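Local coordinates for glutamyl-tRNA synthetase (Methanothermobacter thermautotrophicus, PDB 3AII), which probably activates glutamate with ATP to Glu-AMP and then transfers it to tRNA, charging tRNA(Gln) as well as tRNA(Glu) as a non-discriminating enzyme, at residues L87-V93 / E122-Y127; E96-R100 / L285-V290; V439-R443 / H492-A496. All blocks are in the same frame, centred on the assembly; numbering follows the deposited sequence.

Contact 1 of 3, residues L87-V93 / E122-Y127; sequences LRELAGV and EYARKY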
loop_
_atom_site.group_PDB
_atom_site.type_symbol
_atom_site.label_atom_id
_atom_site.label_comp_id
_atom_site.label_asym_id
_atom_site.label_seq_id
_atom_site.Cartn_x
_atom_site.Cartn_y
_atom_site.Cartn_z
ATOM N N LEU A 87 -10.307 -3.378 -18.869
ATOM C CA LEU A 87 -9.192 -4.317 -18.928
ATOM C C LEU A 87 -9.261 -5.150 -20.205
ATOM O O LEU A 87 -10.346 -5.471 -20.682
ATOM C CB LEU A 87 -9.203 -5.247 -17.710
ATOM C CG LEU A 87 -9.144 -4.656 -16.298
ATOM C CD1 LEU A 87 -8.020 -3.641 -16.185
ATOM C CD2 LEU A 87 -10.480 -4.040 -15.893
ATOM N N ARG A 88 -8.098 -5.503 -20.747
ATOM C CA ARG A 88 -8.023 -6.349 -21.932
ATOM C C ARG A 88 -8.583 -7.730 -21.617
ATOM O O ARG A 88 -8.539 -8.177 -20.470
ATOM C CB ARG A 88 -6.576 -6.489 -22.403
ATOM C CG ARG A 88 -5.900 -7.759 -21.902
ATOM C CD ARG A 88 -4.499 -7.931 -22.467
ATOM N NE ARG A 88 -4.481 -7.868 -23.924
ATOM C CZ ARG A 88 -3.440 -8.216 -24.674
ATOM N NH1 ARG A 88 -2.329 -8.665 -24.102
ATOM N NH2 ARG A 88 -3.510 -8.123 -25.996
ATOM N N GLU A 89 -9.100 -8.416 -22.634
ATOM C CA GLU A 89 -9.641 -9.760 -22.433
ATOM C C GLU A 89 -8.549 -10.775 -22.103
ATOM O O GLU A 89 -7.423 -10.691 -22.594
ATOM C CB GLU A 89 -10.450 -10.223 -23.654
ATOM C CG GLU A 89 -11.613 -9.301 -23.986
ATOM C CD GLU A 89 -12.454 -9.764 -25.191
ATOM O OE1 GLU A 89 -11.992 -10.593 -26.000
ATOM O OE2 GLU A 89 -13.596 -9.251 -25.341
ATOM N N LEU A 90 -8.902 -11.734 -21.256
ATOM C CA LEU A 90 -8.022 -12.842 -20.913
ATOM C C LEU A 90 -7.994 -13.846 -22.060
ATOM O O LEU A 90 -8.978 -14.007 -22.780
ATOM C CB LEU A 90 -8.504 -13.528 -19.631
ATOM C CG LEU A 90 -7.906 -13.053 -18.297
ATOM C CD1 LEU A 90 -7.221 -11.710 -18.423
ATOM C CD2 LEU A 90 -8.937 -13.040 -17.170
ATOM N N ALA A 91 -6.864 -14.524 -22.225
ATOM C CA ALA A 91 -6.723 -15.535 -23.273
ATOM C C ALA A 91 -7.079 -16.916 -22.750
ATOM O O ALA A 91 -7.015 -17.175 -21.551
ATOM C CB ALA A 91 -5.324 -15.544 -23.821
ATOM N N GLY A 92 -7.429 -17.813 -23.662
ATOM C CA GLY A 92 -7.639 -19.205 -23.321
ATOM C C GLY A 92 -8.677 -19.479 -22.256
ATOM O O GLY A 92 -8.631 -20.533 -21.620
ATOM N N VAL A 93 -9.609 -18.550 -22.056
ATOM C CA VAL A 93 -10.724 -18.784 -21.140
ATOM C C VAL A 93 -11.550 -19.984 -21.599
ATOM O O VAL A 93 -12.161 -19.958 -22.663
ATOM C CB VAL A 93 -11.655 -17.558 -21.040
ATOM C CG1 VAL A 93 -12.949 -17.923 -20.311
ATOM C CG2 VAL A 93 -10.951 -16.418 -20.337
ATOM N N GLU A 122 -10.733 -7.284 -10.121
ATOM C CA GLU A 122 -11.458 -6.799 -11.299
ATOM C C GLU A 122 -11.666 -7.858 -12.387
ATOM O O GLU A 122 -12.722 -7.901 -13.012
ATOM C CB GLU A 122 -10.778 -5.557 -11.897
ATOM C CG GLU A 122 -10.799 -4.316 -11.007
ATOM C CD GLU A 122 -12.183 -3.684 -10.888
ATOM O OE1 GLU A 122 -13.031 -3.881 -11.784
ATOM O OE2 GLU A 122 -12.421 -2.982 -9.885
ATOM N N TYR A 123 -10.671 -8.712 -12.630
ATOM C CA TYR A 123 -10.859 -9.780 -13.608
ATOM C C TYR A 123 -11.819 -10.852 -13.115
ATOM O O TYR A 123 -12.576 -11.416 -13.896
ATOM C CB TYR A 123 -9.531 -10.397 -14.045
ATOM C CG TYR A 123 -8.887 -9.634 -15.170
ATOM C CD1 TYR A 123 -7.766 -8.848 -14.952
ATOM C CD2 TYR A 123 -9.424 -9.675 -16.453
ATOM C CE1 TYR A 123 -7.183 -8.132 -15.987
ATOM C CE2 TYR A 123 -8.851 -8.964 -17.488
ATOM C CZ TYR A 123 -7.732 -8.200 -17.251
ATOM O OH TYR A 123 -7.164 -7.496 -18.286
ATOM N N ALA A 124 -11.790 -11.138 -11.816
ATOM C CA ALA A 124 -12.727 -12.109 -11.260
ATOM C C ALA A 124 -14.162 -11.593 -11.407
ATOM O O ALA A 124 -15.071 -12.365 -11.719
ATOM C CB ALA A 124 -12.387 -12.418 -9.787
ATOM N N ARG A 125 -14.354 -10.291 -11.204
ATOM C CA ARG A 125 -15.672 -9.685 -11.394
ATOM C C ARG A 125 -16.081 -9.754 -12.860
ATOM O O ARG A 125 -17.158 -10.245 -13.196
ATOM C CB ARG A 125 -15.680 -8.228 -10.938
ATOM C CG ARG A 125 -15.770 -8.045 -9.435
ATOM C CD ARG A 125 -16.522 -6.761 -9.095
ATOM N NE ARG A 125 -15.985 -5.612 -9.818
ATOM C CZ ARG A 125 -15.836 -4.400 -9.294
ATOM N NH1 ARG A 125 -15.333 -3.418 -10.030
ATOM N NH2 ARG A 125 -16.185 -4.169 -8.035
ATOM N N LYS A 126 -15.196 -9.263 -13.719
ATOM C CA LYS A 126 -15.425 -9.261 -15.162
ATOM C C LYS A 126 -15.844 -10.635 -15.699
ATOM O O LYS A 126 -16.779 -10.735 -16.496
ATOM C CB LYS A 126 -14.160 -8.785 -15.879
ATOM C CG LYS A 126 -14.283 -8.641 -17.390
ATOM C CD LYS A 126 -12.919 -8.338 -18.003
ATOM C CE LYS A 126 -13.027 -7.449 -19.233
ATOM N NZ LYS A 126 -13.878 -8.047 -20.293
ATOM N N TYR A 127 -15.159 -11.692 -15.265
ATOM C CA TYR A 127 -15.412 -13.039 -15.779
ATOM C C TYR A 127 -16.317 -13.900 -14.895
ATOM O O TYR A 127 -16.470 -15.095 -15.144
ATOM C CB TYR A 127 -14.091 -13.767 -16.054
ATOM C CG TYR A 127 -13.402 -13.228 -17.276
ATOM C CD1 TYR A 127 -12.476 -12.207 -17.176
ATOM C CD2 TYR A 127 -13.717 -13.710 -18.541
ATOM C CE1 TYR A 127 -11.859 -11.688 -18.297
ATOM C CE2 TYR A 127 -13.107 -13.200 -19.667
ATOM C CZ TYR A 127 -12.181 -12.186 -19.539
ATOM O OH TYR A 127 -11.564 -11.671 -20.654
#
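Leu90 lays its CD1 over one face of Tyr123, a CH-pi contact 3.7 Å from the ring centroid, while its CD2 fits beside both tyrosines and comes within 3.4 Å of Tyr127 CE1. The close-packed part of the contact lies here and at Leu87, whose CB is 3.3 Å from Tyr123 CZ. Both phenols also grip the backbone of 87-93. Tyr123 OH donates to Arg88 O at 2.7 Å, in the carbonyl plane and on a lone pair, with Arg88 O lying at the edge of the Tyr123 ring, near its plane. Tyr127 OH plays the opposite role and accepts from Leu90 N, also at 2.7 Å, with an N-H...O angle of 161°. The irregular chain leading to strand 98-101 is thus laid across the last turn of helix 111-126 in the catalytic domain of this class I synthetase; Tyr123 continues inward to Leu99. Toward solvent the packing thins out. Val93 CG2 approaches Tyr127 CE2 at 3.9 Å. Lys126 leaves the helix with its CG opposite the backbone N (chi1 -176°), then bends at chi3 and chi4 to bring CE to Leu87 O, and its NZ stays 5.2 Å from Glu89 OE2, too far for a salt bridge.

Contact 2 of 3, residues E96-R100 / L285-V290; sequences EVVLR and LGVTHV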
loop_
_atom_site.group_PDB
_atom_site.type_symbol
_atom_site.label_atom_id
_atom_site.label_comp_id
_atom_site.label_asym_id
_atom_site.label_seq_id
_atom_site.Cartn_x
_atom_site.Cartn_y
_atom_site.Cartn_z
ATOM N N GLU A 96 -14.793 -21.915 -15.968
ATOM C CA GLU A 96 -14.637 -20.914 -14.924
ATOM C C GLU A 96 -13.225 -20.322 -14.864
ATOM O O GLU A 96 -12.234 -21.029 -15.063
ATOM C CB GLU A 96 -15.053 -21.504 -13.572
ATOM C CG GLU A 96 -14.949 -23.025 -13.487
ATOM C CD GLU A 96 -16.287 -23.710 -13.203
ATOM O OE1 GLU A 96 -16.277 -24.915 -12.856
ATOM O OE2 GLU A 96 -17.345 -23.051 -13.322
ATOM N N VAL A 97 -13.151 -19.017 -14.609
ATOM C CA VAL A 97 -11.883 -18.319 -14.418
ATOM C C VAL A 97 -11.549 -18.310 -12.924
ATOM O O VAL A 97 -12.414 -18.002 -12.105
ATOM C CB VAL A 97 -11.973 -16.868 -14.946
ATOM C CG1 VAL A 97 -10.797 -16.028 -14.475
ATOM C CG2 VAL A 97 -12.082 -16.863 -16.477
ATOM N N VAL A 98 -10.304 -18.655 -12.583
ATOM C CA VAL A 98 -9.846 -18.652 -11.183
ATOM C C VAL A 98 -8.514 -17.920 -11.090
ATOM O O VAL A 98 -7.540 -18.311 -11.749
ATOM C CB VAL A 98 -9.667 -20.088 -10.662
ATOM C CG1 VAL A 98 -9.250 -20.074 -9.170
ATOM C CG2 VAL A 98 -10.937 -20.893 -10.872
ATOM N N LEU A 99 -8.484 -16.863 -10.287
ATOM C CA LEU A 99 -7.301 -16.031 -10.126
ATOM C C LEU A 99 -6.879 -16.066 -8.670
ATOM O O LEU A 99 -7.635 -16.531 -7.815
ATOM C CB LEU A 99 -7.625 -14.604 -10.554
ATOM C CG LEU A 99 -8.138 -14.498 -11.995
ATOM C CD1 LEU A 99 -9.480 -13.770 -12.028
ATOM C CD2 LEU A 99 -7.116 -13.797 -12.868
ATOM N N ARG A 100 -5.674 -15.605 -8.373
ATOM C CA ARG A 100 -5.266 -15.534 -6.975
ATOM C C ARG A 100 -4.509 -14.248 -6.691
ATOM O O ARG A 100 -3.968 -13.598 -7.607
ATOM C CB ARG A 100 -4.434 -16.767 -6.572
ATOM C CG ARG A 100 -2.920 -16.664 -6.868
ATOM C CD ARG A 100 -2.577 -16.581 -8.335
ATOM N NE ARG A 100 -1.332 -17.314 -8.617
ATOM C CZ ARG A 100 -0.129 -16.753 -8.708
ATOM N NH1 ARG A 100 0.033 -15.439 -8.551
ATOM N NH2 ARG A 100 0.929 -17.519 -8.958
ATOM N N LEU A 285 -5.255 -25.746 -6.613
ATOM C CA LEU A 285 -6.370 -24.852 -6.312
ATOM C C LEU A 285 -7.146 -24.503 -7.563
ATOM O O LEU A 285 -8.142 -23.793 -7.487
ATOM C CB LEU A 285 -5.862 -23.566 -5.654
ATOM C CG LEU A 285 -5.190 -23.845 -4.308
ATOM C CD1 LEU A 285 -4.508 -22.583 -3.798
ATOM C CD2 LEU A 285 -6.207 -24.353 -3.296
ATOM N N GLY A 286 -6.678 -24.988 -8.708
ATOM C CA GLY A 286 -7.350 -24.712 -9.975
ATOM C C GLY A 286 -7.211 -23.313 -10.569
ATOM O O GLY A 286 -8.082 -22.878 -11.330
ATOM N N VAL A 287 -6.136 -22.598 -10.243
ATOM C CA VAL A 287 -5.903 -21.272 -10.828
ATOM C C VAL A 287 -5.762 -21.385 -12.349
ATOM O O VAL A 287 -5.026 -22.250 -12.851
ATOM C CB VAL A 287 -4.636 -20.642 -10.245
ATOM C CG1 VAL A 287 -4.245 -19.390 -11.016
ATOM C CG2 VAL A 287 -4.879 -20.334 -8.764
ATOM N N THR A 288 -6.486 -20.539 -13.081
ATOM C CA THR A 288 -6.500 -20.615 -14.549
ATOM C C THR A 288 -5.667 -19.523 -15.196
ATOM O O THR A 288 -5.149 -19.696 -16.302
ATOM C CB THR A 288 -7.935 -20.506 -15.097
ATOM O OG1 THR A 288 -8.506 -19.244 -14.701
ATOM C CG2 THR A 288 -8.792 -21.643 -14.567
ATOM N N HIS A 289 -5.536 -18.396 -14.502
ATOM C CA HIS A 289 -4.827 -17.234 -15.014
ATOM C C HIS A 289 -4.003 -16.647 -13.899
ATOM O O HIS A 289 -4.525 -16.323 -12.823
ATOM C CB HIS A 289 -5.812 -16.196 -15.537
ATOM C CG HIS A 289 -6.588 -16.655 -16.731
ATOM N ND1 HIS A 289 -7.692 -17.471 -16.631
ATOM C CD2 HIS A 289 -6.414 -16.418 -18.054
ATOM C CE1 HIS A 289 -8.162 -17.723 -17.839
ATOM N NE2 HIS A 289 -7.409 -17.088 -18.721
ATOM N N VAL A 290 -2.709 -16.534 -14.155
ATOM C CA VAL A 290 -1.777 -15.948 -13.216
ATOM C C VAL A 290 -1.421 -14.530 -13.655
ATOM O O VAL A 290 -0.805 -14.327 -14.700
ATOM C CB VAL A 290 -0.502 -16.801 -13.110
ATOM C CG1 VAL A 290 0.573 -16.056 -12.324
ATOM C CG2 VAL A 290 -0.821 -18.166 -12.491
HETATM O O HOH W 1 -3.910 -14.486 -10.658
#
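Thr288 carries its OG1 between its own backbone N and carbonyl carbon (chi1 60°), which aims the hydroxyl at Val98 N, while His289, with CG beside its backbone N (chi1 -65°), swings ND1 round to the same oxygen. Val98 N reaches Thr288 OG1 at 2.8 Å in a nearly straight bond, 174° at the hydrogen. OG1 and His289 ND1 are 2.7 Å apart and hydrogen-bonded, though either could be the donor. In return, Thr288 N gives its hydrogen to a lone pair of Val98 O, in the carbonyl plane, and His289 N adds a weak, longer bond to that oxygen at 3.4 Å. Beyond these bonds a water accepts from Arg100 N and can donate to His289 O, bridging the two segments. Side chains pack around them. Val98 CB lies against Gly286 O at 3.3 Å, Leu99 CD2 meets His289 CB at 3.8 Å, and Val290 CG1 covers one face of the Arg100 guanidinium, whose NH2 goes on to a salt bridge with Asp282. The contact joins strand 98-101, paired with 130-135, to strand 289-291, paired with 316-318, within the Rossmann-type fold of class I synthetases. Val98 N and His289 ND1 together hold the Thr288 hydroxyl, and because both imidazole nitrogens are hydrogen-bonded, the ring's rotation is probably fixed.

Contact 3 of 3, residues V439-R443 / H492-A496; sequences VLELR and HWVPA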
loop_
_atom_site.group_PDB
_atom_site.type_symbol
_atom_site.label_atom_id
_atom_site.label_comp_id
_atom_site.label_asym_id
_atom_site.label_seq_id
_atom_site.Cartn_x
_atom_site.Cartn_y
_atom_site.Cartn_z
ATOM N N VAL A 439 -20.489 30.657 10.412
ATOM C CA VAL A 439 -20.650 32.056 10.769
ATOM C C VAL A 439 -19.455 32.432 11.590
ATOM O O VAL A 439 -19.200 31.848 12.648
ATOM C CB VAL A 439 -21.934 32.300 11.576
ATOM C CG1 VAL A 439 -22.104 33.784 11.883
ATOM C CG2 VAL A 439 -23.127 31.767 10.783
ATOM N N LEU A 440 -18.701 33.387 11.076
ATOM C CA LEU A 440 -17.484 33.848 11.730
ATOM C C LEU A 440 -17.693 35.275 12.178
ATOM O O LEU A 440 -18.073 36.132 11.381
ATOM C CB LEU A 440 -16.317 33.806 10.755
ATOM C CG LEU A 440 -15.979 32.422 10.200
ATOM C CD1 LEU A 440 -14.736 32.458 9.342
ATOM C CD2 LEU A 440 -15.781 31.462 11.341
ATOM N N GLU A 441 -17.447 35.526 13.456
ATOM C CA GLU A 441 -17.676 36.840 14.019
ATOM C C GLU A 441 -16.353 37.599 14.152
ATOM O O GLU A 441 -15.544 37.310 15.036
ATOM C CB GLU A 441 -18.356 36.722 15.382
ATOM C CG GLU A 441 -19.668 35.949 15.376
ATOM C CD GLU A 441 -20.859 36.779 14.934
ATOM O OE1 GLU A 441 -20.671 37.959 14.525
ATOM O OE2 GLU A 441 -21.994 36.245 15.009
ATOM N N LEU A 442 -16.136 38.563 13.268
ATOM C CA LEU A 442 -14.948 39.402 13.344
ATOM C C LEU A 442 -15.245 40.574 14.283
ATOM O O LEU A 442 -16.129 41.389 14.005
ATOM C CB LEU A 442 -14.598 39.909 11.943
ATOM C CG LEU A 442 -13.542 41.014 11.921
ATOM C CD1 LEU A 442 -12.218 40.454 12.401
ATOM C CD2 LEU A 442 -13.418 41.624 10.526
ATOM N N ARG A 443 -14.530 40.646 15.404
ATOM C CA ARG A 443 -14.847 41.638 16.444
ATOM C C ARG A 443 -13.692 42.586 16.706
ATOM O O ARG A 443 -13.902 43.771 16.993
ATOM C CB ARG A 443 -15.227 40.958 17.765
ATOM C CG ARG A 443 -16.614 40.354 17.801
ATOM C CD ARG A 443 -16.888 39.709 19.154
ATOM N NE ARG A 443 -16.911 40.685 20.241
ATOM C CZ ARG A 443 -17.069 40.372 21.523
ATOM N NH1 ARG A 443 -17.215 39.104 21.886
ATOM N NH2 ARG A 443 -17.080 41.328 22.446
ATOM N N HIS A 492 -6.882 33.348 4.421
ATOM C CA HIS A 492 -7.802 32.765 5.394
ATOM C C HIS A 492 -7.433 33.287 6.773
ATOM O O HIS A 492 -6.360 33.881 6.957
ATOM C CB HIS A 492 -7.844 31.227 5.321
ATOM C CG HIS A 492 -6.516 30.557 5.508
ATOM N ND1 HIS A 492 -5.502 30.642 4.582
ATOM C CD2 HIS A 492 -6.060 29.741 6.492
ATOM C CE1 HIS A 492 -4.466 29.930 4.996
ATOM N NE2 HIS A 492 -4.781 29.375 6.154
ATOM N N TRP A 493 -8.329 33.098 7.730
ATOM C CA TRP A 493 -8.234 33.789 9.014
ATOM C C TRP A 493 -9.161 33.138 10.033
ATOM O O TRP A 493 -10.119 32.447 9.669
ATOM C CB TRP A 493 -8.576 35.284 8.842
ATOM C CG TRP A 493 -9.985 35.484 8.355
ATOM C CD1 TRP A 493 -10.450 35.324 7.073
ATOM C CD2 TRP A 493 -11.117 35.822 9.155
ATOM N NE1 TRP A 493 -11.812 35.578 7.034
ATOM C CE2 TRP A 493 -12.239 35.876 8.300
ATOM C CE3 TRP A 493 -11.292 36.102 10.513
ATOM C CZ2 TRP A 493 -13.524 36.183 8.772
ATOM C CZ3 TRP A 493 -12.562 36.416 10.973
ATOM C CH2 TRP A 493 -13.660 36.458 10.101
ATOM N N VAL A 494 -8.857 33.336 11.311
ATOM C CA VAL A 494 -9.663 32.793 12.397
ATOM C C VAL A 494 -9.939 33.875 13.449
ATOM O O VAL A 494 -9.009 34.517 13.935
ATOM C CB VAL A 494 -8.940 31.614 13.078
ATOM C CG1 VAL A 494 -9.824 31.022 14.171
ATOM C CG2 VAL A 494 -8.560 30.530 12.041
ATOM N N PRO A 495 -11.219 34.090 13.801
ATOM C CA PRO A 495 -11.552 35.040 14.871
ATOM C C PRO A 495 -10.824 34.652 16.154
ATOM O O PRO A 495 -10.840 33.482 16.535
ATOM C CB PRO A 495 -13.064 34.854 15.057
ATOM C CG PRO A 495 -13.562 34.278 13.774
ATOM C CD PRO A 495 -12.414 33.485 13.180
ATOM N N ALA A 496 -10.200 35.609 16.828
ATOM C CA ALA A 496 -9.358 35.257 17.970
ATOM C C ALA A 496 -10.154 34.683 19.143
ATOM O O ALA A 496 -9.679 33.781 19.845
ATOM C CB ALA A 496 -8.547 36.454 18.417
#
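Leu440 and Trp493 meet inside the beta-barrel anticodon-binding region of the archaeal GluRS/GlnRS type, where strand 437-442, paired antiparallel with 422-427, lies against strand 489-495. Everything that joins the two segments is apolar or van der Waals contact. Leu440 and the indole reach toward each other head-on: CD1 of Leu440 sits over one face of the ring, 3.9 Å above its plane and offset toward the rim, while Leu440 CB touches Trp493 CH2 at 3.8 Å. Leu442 CB reaches the same CH2 obliquely, at 4.0 Å, so the six-membered end of the indole is touched by two leucines of one strand. Trp493 has CG between its backbone N and carbonyl carbon (chi1 62°), which throws the ring toward strand 437-442. Its polar end bonds outside the pair, NE1 with Ile461 O, and its ring meets Phe405 at an angle of about 45°. Replacing Trp493 by an alanine is likely to leave Leu440 and Leu442 facing a gap and Ile461 O without its N-H partner. Proline contacts complete the set: Pro495 CG packs on Leu440 CB at 4.1 Å, and Pro495 CB lies 3.5 Å from Glu441 O.

Contacts 1 and 2 form one continuous region of the catalytic domain, with centres about 11 Å apart. They touch directly: Ala91 O lies 2.9 Å from His289 NE2 in a probable hydrogen bond, Leu90 CG packs 3.7 Å from His289 CD2, and Tyr127 CB lies 3.7 Å from Val97 CG2. The segments alternate along the chain, and strand 98-101 is followed by helix 111-126, whose start overlaps the predicted HIGH motif. A bound calcium ion lies about 8 Å from the side chain of Tyr127 and about 9 Å from that of Leu99. Contact 3 stands apart in the anticodon-binding region, its centre about 56 Å from that of contact 1 and about 60 Å from that of contact 2.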